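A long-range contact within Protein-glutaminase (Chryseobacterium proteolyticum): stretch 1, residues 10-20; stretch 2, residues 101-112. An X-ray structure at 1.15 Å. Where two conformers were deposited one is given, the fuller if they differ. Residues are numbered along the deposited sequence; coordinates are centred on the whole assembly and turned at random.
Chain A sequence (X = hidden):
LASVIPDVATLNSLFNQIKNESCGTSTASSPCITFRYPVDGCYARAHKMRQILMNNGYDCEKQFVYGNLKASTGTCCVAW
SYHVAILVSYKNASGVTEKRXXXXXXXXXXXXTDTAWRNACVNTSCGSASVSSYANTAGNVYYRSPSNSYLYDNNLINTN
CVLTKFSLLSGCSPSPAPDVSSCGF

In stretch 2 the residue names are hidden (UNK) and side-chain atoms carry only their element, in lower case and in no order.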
ATOM      1  N   THR A  10      12.429  10.015 -11.291  1.00 14.18           N
ATOM      2  CA  THR A  10      11.533   8.929 -11.713  1.00 12.94           C
ATOM      3  C   THR A  10      10.741   8.435 -10.521  1.00 11.76           C
ATOM      4  O   THR A  10       9.531   8.185 -10.644  1.00 12.71           O
ATOM      5  CB  THR A  10      12.332   7.826 -12.417  1.00 13.37           C
ATOM      6  OG1 THR A  10      13.001   8.394 -13.546  1.00 16.02           O
ATOM      7  CG2 THR A  10      11.367   6.769 -12.941  1.00 14.58           C
ATOM      8  N   LEU A  11      11.354   8.275  -9.349  1.00 12.64           N
ATOM      9  CA  LEU A  11      10.603   7.917  -8.159  1.00 11.73           C
ATOM     10  C   LEU A  11       9.493   8.908  -7.915  1.00 12.03           C
ATOM     11  O   LEU A  11       8.339   8.510  -7.609  1.00 12.26           O
ATOM     12  CB  LEU A  11      11.575   7.925  -6.974  1.00 13.03           C
ATOM     13  CG  LEU A  11      10.906   7.633  -5.636  1.00 13.52           C
ATOM     14  CD1 LEU A  11      10.465   6.210  -5.524  1.00 16.79           C
ATOM     15  CD2 LEU A  11      11.876   7.970  -4.495  1.00 17.29           C
ATOM     16  N   ASN A  12       9.751  10.186  -8.053  1.00 13.21           N
ATOM     17  CA  ASN A  12       8.713  11.212  -7.799  1.00 14.17           C
ATOM     18  C   ASN A  12       7.615  11.158  -8.824  1.00 12.97           C
ATOM     19  O   ASN A  12       6.431  11.302  -8.531  1.00 13.64           O
ATOM     20  CB  ASN A  12       9.391  12.600  -7.763  1.00 16.42           C
ATOM     21  CG  ASN A  12      10.205  12.757  -6.494  1.00 19.89           C
ATOM     22  OD1 ASN A  12      10.006  12.175  -5.434  1.00 22.34           O
ATOM     23  ND2 ASN A  12      11.193  13.677  -6.626  1.00 24.66           N
ATOM     24  N   SER A  13       7.966  10.943 -10.064  1.00 13.26           N
ATOM     25  CA  SER A  13       6.983  10.764 -11.114  1.00 13.47           C
ATOM     26  C   SER A  13       6.057   9.601 -10.783  1.00 12.23           C
ATOM     27  O   SER A  13       4.824   9.664 -10.969  1.00 13.34           O
ATOM     28  CB  SER A  13       7.701  10.536 -12.475  1.00 14.60           C
ATOM     29  OG  SER A  13       6.692  10.238 -13.415  1.00 18.46           O
ATOM     30  N   LEU A  14       6.651   8.475 -10.393  0.90 12.15           N
ATOM     31  CA  LEU A  14       5.844   7.302 -10.073  0.90 11.23           C
ATOM     32  C   LEU A  14       4.934   7.595  -8.859  0.90 11.09           C
ATOM     33  O   LEU A  14       3.750   7.189  -8.863  0.90 11.68           O
ATOM     34  CB  LEU A  14       6.743   6.113  -9.827  0.90 11.63           C
ATOM     35  CG  LEU A  14       7.522   5.576 -10.995  0.90 11.05           C
ATOM     36  CD1 LEU A  14       8.612   4.639 -10.496  0.90 13.00           C
ATOM     37  CD2 LEU A  14       6.547   4.838 -11.928  0.90 13.91           C
ATOM     38  N   PHE A  15       5.435   8.277  -7.839  1.00 11.85           N
ATOM     39  CA  PHE A  15       4.591   8.672  -6.713  1.00 10.76           C
ATOM     40  C   PHE A  15       3.392   9.492  -7.210  1.00 11.31           C
ATOM     41  O   PHE A  15       2.246   9.241  -6.806  1.00 11.76           O
ATOM     42  CB  PHE A  15       5.418   9.440  -5.676  1.00 11.39           C
ATOM     43  CG  PHE A  15       4.543   9.812  -4.503  1.00 11.28           C
ATOM     44  CD1 PHE A  15       3.880  11.032  -4.427  1.00 12.88           C
ATOM     45  CD2 PHE A  15       4.368   8.927  -3.491  1.00 12.80           C
ATOM     46  CE1 PHE A  15       3.052  11.296  -3.367  1.00 15.30           C
ATOM     47  CE2 PHE A  15       3.527   9.182  -2.436  1.00 13.89           C
ATOM     48  CZ  PHE A  15       2.842  10.347  -2.401  1.00 14.98           C
ATOM     49  N   ASN A  16       3.666  10.484  -8.054  1.00 11.77           N
ATOM     50  CA  ASN A  16       2.577  11.297  -8.569  1.00 13.39           C
ATOM     51  C   ASN A  16       1.576  10.491  -9.371  1.00 12.56           C
ATOM     52  O   ASN A  16       0.346  10.709  -9.285  1.00 13.41           O
ATOM     53  CB  ASN A  16       3.175  12.466  -9.393  1.00 15.87           C
ATOM     54  CG  ASN A  16       3.876  13.479  -8.535  1.00 23.42           C
ATOM     55  OD1 ASN A  16       3.649  13.644  -7.336  1.00 34.89           O
ATOM     56  ND2 ASN A  16       4.798  14.169  -9.236  1.00 30.94           N
ATOM     57  N   GLN A  17       2.068   9.561 -10.187  1.00 12.04           N
ATOM     58  CA  GLN A  17       1.174   8.700 -10.956  0.51 11.88           C
ATOM     59  C   GLN A  17       0.257   7.910 -10.038  1.00 11.30           C
ATOM     60  O   GLN A  17      -0.944   7.758 -10.323  1.00 13.56           O
ATOM     61  CB  GLN A  17       1.946   7.740 -11.855  0.51 13.42           C
ATOM     62  CG  GLN A  17       2.764   8.472 -12.933  0.51 13.26           C
ATOM     63  CD  GLN A  17       3.528   7.446 -13.685  0.51 15.51           C
ATOM     64  OE1 GLN A  17       2.893   6.481 -14.118  0.51 24.52           O
ATOM     65  NE2 GLN A  17       4.841   7.611 -13.799  0.51 21.56           N
ATOM     66  N   ILE A  18       0.806   7.393  -8.967  1.00 10.19           N
ATOM     67  CA  ILE A  18      -0.013   6.651  -7.966  1.00 10.06           C
ATOM     68  C   ILE A  18      -1.001   7.574  -7.323  1.00 10.17           C
ATOM     69  O   ILE A  18      -2.193   7.238  -7.223  1.00 10.56           O
ATOM     70  CB  ILE A  18       0.954   5.991  -6.953  1.00  9.78           C
ATOM     71  CG1 ILE A  18       1.676   4.788  -7.601  1.00 10.40           C
ATOM     72  CG2 ILE A  18       0.160   5.545  -5.745  1.00 10.67           C
ATOM     73  CD1 ILE A  18       2.845   4.297  -6.810  1.00 11.13           C
ATOM     74  N   LYS A  19      -0.563   8.753  -6.879  1.00 11.02           N
ATOM     75  CA  LYS A  19      -1.462   9.668  -6.181  1.00 12.47           C
ATOM     76  C   LYS A  19      -2.593  10.096  -7.090  1.00 11.64           C
ATOM     77  O   LYS A  19      -3.728  10.277  -6.656  1.00 11.63           O
ATOM     78  CB  LYS A  19      -0.689  10.847  -5.581  1.00 15.64           C
ATOM     79  CG  LYS A  19      -1.576  11.557  -4.522  1.00 19.87           C
ATOM     80  CD  LYS A  19      -0.850  12.587  -3.696  1.00 25.25           C
ATOM     81  CE  LYS A  19      -1.670  13.285  -2.684  1.00 26.98           C
ATOM     82  NZ  LYS A  19      -0.985  14.422  -2.074  1.00 28.36           N
ATOM     83  N   ASN A  20      -2.305  10.248  -8.369  1.00 11.28           N
ATOM     84  CA  ASN A  20      -3.315  10.640  -9.351  1.00 12.76           C
ATOM     85  C   ASN A  20      -4.425   9.619  -9.508  1.00 10.73           C
ATOM     86  O   ASN A  20      -5.488   9.969 -10.055  1.00 11.94           O
ATOM     87  CB  ASN A  20      -2.668  10.927 -10.712  1.00 17.52           C
ATOM     88  CG  ASN A  20      -1.959  12.245 -10.756  1.00 23.96           C
ATOM     89  OD1 ASN A  20      -2.082  13.080  -9.872  1.00 28.24           O
ATOM     90  ND2 ASN A  20      -1.234  12.358 -11.893  1.00 36.98           N
ATOM     91  N   UNK A 101       9.109   3.318   1.145  1.00  8.89           N
ATOM     92  CA  UNK A 101       7.734   2.938   1.031  1.00  8.39           C
ATOM     93  C   UNK A 101       6.939   4.011   0.316  1.00  8.49           C
ATOM     94  O   UNK A 101       7.142   5.202   0.546  1.00  9.67           O
ATOM     95  c   UNK A 101       7.120   2.726   2.445  1.00  8.85           C
ATOM     96  c   UNK A 101       5.610   2.624   2.393  1.00  9.48           C
ATOM     97  c   UNK A 101       7.297   0.157   2.705  1.00 10.12           C
ATOM     98  c   UNK A 101       7.757   1.553   3.174  1.00  9.61           C
ATOM     99  N   UNK A 102       6.016   3.567  -0.564  1.00  8.50           N
ATOM    100  CA  UNK A 102       4.958   4.437  -1.070  1.00  8.87           C
ATOM    101  C   UNK A 102       3.671   3.937  -0.486  1.00  8.62           C
ATOM    102  O   UNK A 102       3.271   2.776  -0.692  1.00  8.50           O
ATOM    103  c   UNK A 102       4.938   4.519  -2.597  1.00  9.25           C
ATOM    104  c   UNK A 102       6.389   5.277  -4.601  1.00 11.33           C
ATOM    105  c   UNK A 102       3.712   5.241  -3.049  1.00  9.54           C
ATOM    106  c   UNK A 102       6.245   5.191  -3.097  1.00 10.46           C
ATOM    107  N   UNK A 103       2.993   4.786   0.296  1.00  8.53           N
ATOM    108  CA  UNK A 103       1.725   4.418   0.878  1.00  8.50           C
ATOM    109  C   UNK A 103       0.908   5.692   1.158  1.00  8.45           C
ATOM    110  O   UNK A 103       0.892   6.203   2.272  1.00  8.90           O
ATOM    111  c   UNK A 103       0.545   3.230   2.763  1.00  8.90           C
ATOM    112  o   UNK A 103      -0.523   3.512   2.124  1.00  8.73           O
ATOM    113  c   UNK A 103       1.860   3.649   2.187  1.00  8.70           C
ATOM    114  o   UNK A 103       0.555   2.617   3.837  1.00  9.84           O
ATOM    115  N   UNK A 104       0.195   6.179   0.160  1.00  8.48           N
ATOM    116  CA  UNK A 104      -0.660   7.368   0.358  1.00  8.86           C
ATOM    117  C   UNK A 104      -1.792   7.207   1.319  1.00  8.88           C
ATOM    118  O   UNK A 104      -2.432   8.216   1.642  1.00 11.08           O
ATOM    119  c   UNK A 104       0.292   5.836  -1.275  1.00  9.33           C
ATOM    120  c   UNK A 104      -1.149   7.653  -1.075  1.00  9.26           C
ATOM    121  c   UNK A 104      -0.094   7.127  -1.969  1.00  9.74           C
ATOM    122  N   UNK A 105      -2.111   6.018   1.791  1.00  8.67           N
ATOM    123  CA  UNK A 105      -3.098   5.887   2.868  0.78  9.05           C
ATOM    124  C   UNK A 105      -2.583   6.423   4.210  1.00  9.09           C
ATOM    125  O   UNK A 105      -3.381   6.756   5.043  1.00 11.46           O
ATOM    126  c   UNK A 105      -3.662   4.479   3.007  0.78  9.27           C
ATOM    127  o   UNK A 105      -2.753   3.525   3.586  0.78  7.91           O
ATOM    128  N   UNK A 106      -1.269   6.488   4.363  1.00  9.04           N
ATOM    129  CA  UNK A 106      -0.615   6.982   5.574  1.00  9.65           C
ATOM    130  C   UNK A 106       0.232   8.218   5.323  1.00  9.87           C
ATOM    131  O   UNK A 106       0.435   8.983   6.266  1.00 11.89           O
ATOM    132  c   UNK A 106       0.299   3.635   7.332  1.00 12.41           C
ATOM    133  c   UNK A 106      -0.637   4.705   6.768  1.00 10.31           C
ATOM    134  c   UNK A 106      -1.649   5.137   7.796  1.00 13.51           C
ATOM    135  c   UNK A 106       0.190   5.882   6.254  1.00 10.24           C
ATOM    136  N   UNK A 107       0.823   8.357   4.163  1.00  9.81           N
ATOM    137  CA  UNK A 107       1.749   9.406   3.818  1.00  9.80           C
ATOM    138  C   UNK A 107       1.387   9.935   2.445  1.00 10.20           C
ATOM    139  O   UNK A 107       1.846   9.462   1.392  1.00 10.97           O
ATOM    140  c   UNK A 107       3.854   6.724   6.878  1.00 13.75           C
ATOM    141  c   UNK A 107       3.193   8.888   3.871  1.00 10.97           C
ATOM    142  c   UNK A 107       3.486   7.129   5.616  1.00 11.73           C
ATOM    143  c   UNK A 107       4.382   7.645   7.748  1.00 13.93           C
ATOM    144  c   UNK A 107       3.582   8.460   5.248  1.00 10.68           C
ATOM    145  c   UNK A 107       4.067   9.369   6.153  1.00 11.79           C
ATOM    146  c   UNK A 107       4.482   9.000   7.407  1.00 13.88           C
ATOM    147  N   UNK A 108       0.564  10.955   2.420  1.00 12.08           N
ATOM    148  CA  UNK A 108       0.025  11.484   1.181  0.72 14.54           C
ATOM    149  C   UNK A 108       0.971  12.344   0.350  1.00 13.39           C
ATOM    150  O   UNK A 108       0.689  12.628  -0.816  1.00 16.56           O
ATOM    151  c   UNK A 108      -1.208  12.376   1.509  0.72 19.89           C
ATOM    152  o   UNK A 108      -0.894  13.348   2.496  0.72 31.15           O
ATOM    153  N   UNK A 109       2.096  12.759   0.947  1.00 12.14           N
ATOM    154  CA  UNK A 109       2.944  13.748   0.310  1.00 12.83           C
ATOM    155  C   UNK A 109       4.133  13.182  -0.433  1.00 12.81           C
ATOM    156  O   UNK A 109       4.693  13.897  -1.250  1.00 14.29           O
ATOM    157  c   UNK A 109       3.418  14.836   1.294  1.00 15.33           C
ATOM    158  o   UNK A 109       2.308  15.624   1.706  1.00 17.96           O
ATOM    159  N   UNK A 110       4.581  11.973  -0.117  1.00 10.88           N
ATOM    160  CA  UNK A 110       5.737  11.438  -0.826  1.00 11.68           C
ATOM    161  C   UNK A 110       6.129  10.113  -0.233  1.00 10.95           C
ATOM    162  O   UNK A 110       5.597   9.661   0.777  1.00 10.77           O
ATOM    163  N   UNK A 111       7.147   9.517  -0.866  1.00 10.73           N
ATOM    164  CA  UNK A 111       7.745   8.293  -0.330  1.00 10.66           C
ATOM    165  C   UNK A 111       8.379   8.561   1.036  1.00 10.52           C
ATOM    166  O   UNK A 111       8.864   9.667   1.303  1.00 12.36           O
ATOM    167  c   UNK A 111       7.790   9.983  -2.123  1.00 11.82           C
ATOM    168  c   UNK A 111       8.383   8.681  -2.612  1.00 12.32           C
ATOM    169  c   UNK A 111       8.834   7.950  -1.368  1.00 11.86           C
ATOM    170  N   UNK A 112       8.433   7.535   1.879  1.00  9.86           N
ATOM    171  CA  UNK A 112       8.990   7.607   3.214  1.00 10.73           C
ATOM    172  C   UNK A 112       9.853   6.389   3.511  1.00 10.76           C
ATOM    173  O   UNK A 112       9.774   5.374   2.833  1.00 10.62           O
ATOM    174  c   UNK A 112       7.908   7.782   4.291  1.00 11.11           C
ATOM    175  c   UNK A 112       7.111   9.074   4.046  1.00 12.45           C
ATOM    176  c   UNK A 112       6.991   6.573   4.319  1.00 11.65           C
TER

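Position 101 carries four carbons, forked at the first with one arm two carbons long, and stays out of reach of the helix: Ile101. Its backbone pairs with position 112 in both directions, N to O at 2.7 Å and O to N at 3.0 Å, closing the segment into a loop. Position 102 has the same four-carbon fork, but points toward the helix, where its carbons meet Leu11, Phe15 and Ile18; this is Ile102. Its CG2 lies 3.8 Å from Phe15 CD2 and 4.0 Å from Ile18 CD1.

Position 103 has two carbons, the second bearing two oxygens, and points away: Asp103. At 104 three carbons close a ring onto the backbone N and face Phe15 and Ile18, which makes it Pro104; its CG sits 4.1 Å from Ile18 CG2. Position 105, one carbon then one oxygen, does not reach stretch 1. It is Ser105, and both its N and its OG donate to Asp103 OD1, at 3.0 and 2.7 Å, bracing the turn from within. Position 106, four carbons forked at the second, is also out of reach: Leu106.

Position 107 shows one carbon and a six-carbon ring whose end leads away from the helix, while its backbone O lies 4.0 Å from Phe15 CZ: Phe107. Position 108 has one carbon then one oxygen, and its backbone O meets Lys19 and Phe15: Ser108. That carbonyl does the work, accepting a 2.8 Å hydrogen bond from Lys19 NZ to Ser108 O. Position 109 has the same two atoms, with CB directed away and its backbone C 3.7 Å from Phe15 CE1: Ser109. Position 110 has no side-chain atoms, and its CA lies over the Phe15 ring: Gly110. Position 111 closes three carbons onto its own N beside Leu11 and Phe15: Pro111, with CG 4.0 Å from Leu11 CD2. Position 112, one carbon carrying two more, is beyond reach of the helix: Val112.

The contact works by giving one aromatic ring a pocket built from Ile102, two proline rings and the backbone of 107 to 110. Phe15 has the most area covered of any residue on the helix side; the carbonyl oxygens of Phe107 and Ser108 lie at its edge. Gly110 CA makes a CH-pi contact over one face, 3.6 Å from the Phe15 ring centroid; a CB there would point away from the helix and run into Pro111 CD at 2.9 Å. Pro111 CD adds an off-centre CH-pi contact, 4.3 Å from the same centroid. Leu11 and Ile18, one turn before and three residues after Phe15, extend the apolar patch. Lys19 then reaches out fully extended, all four chi angles t, to tie the exposed margin to the loop backbone.

Stretch 2 (101-112) IIDPSLFSSGPV
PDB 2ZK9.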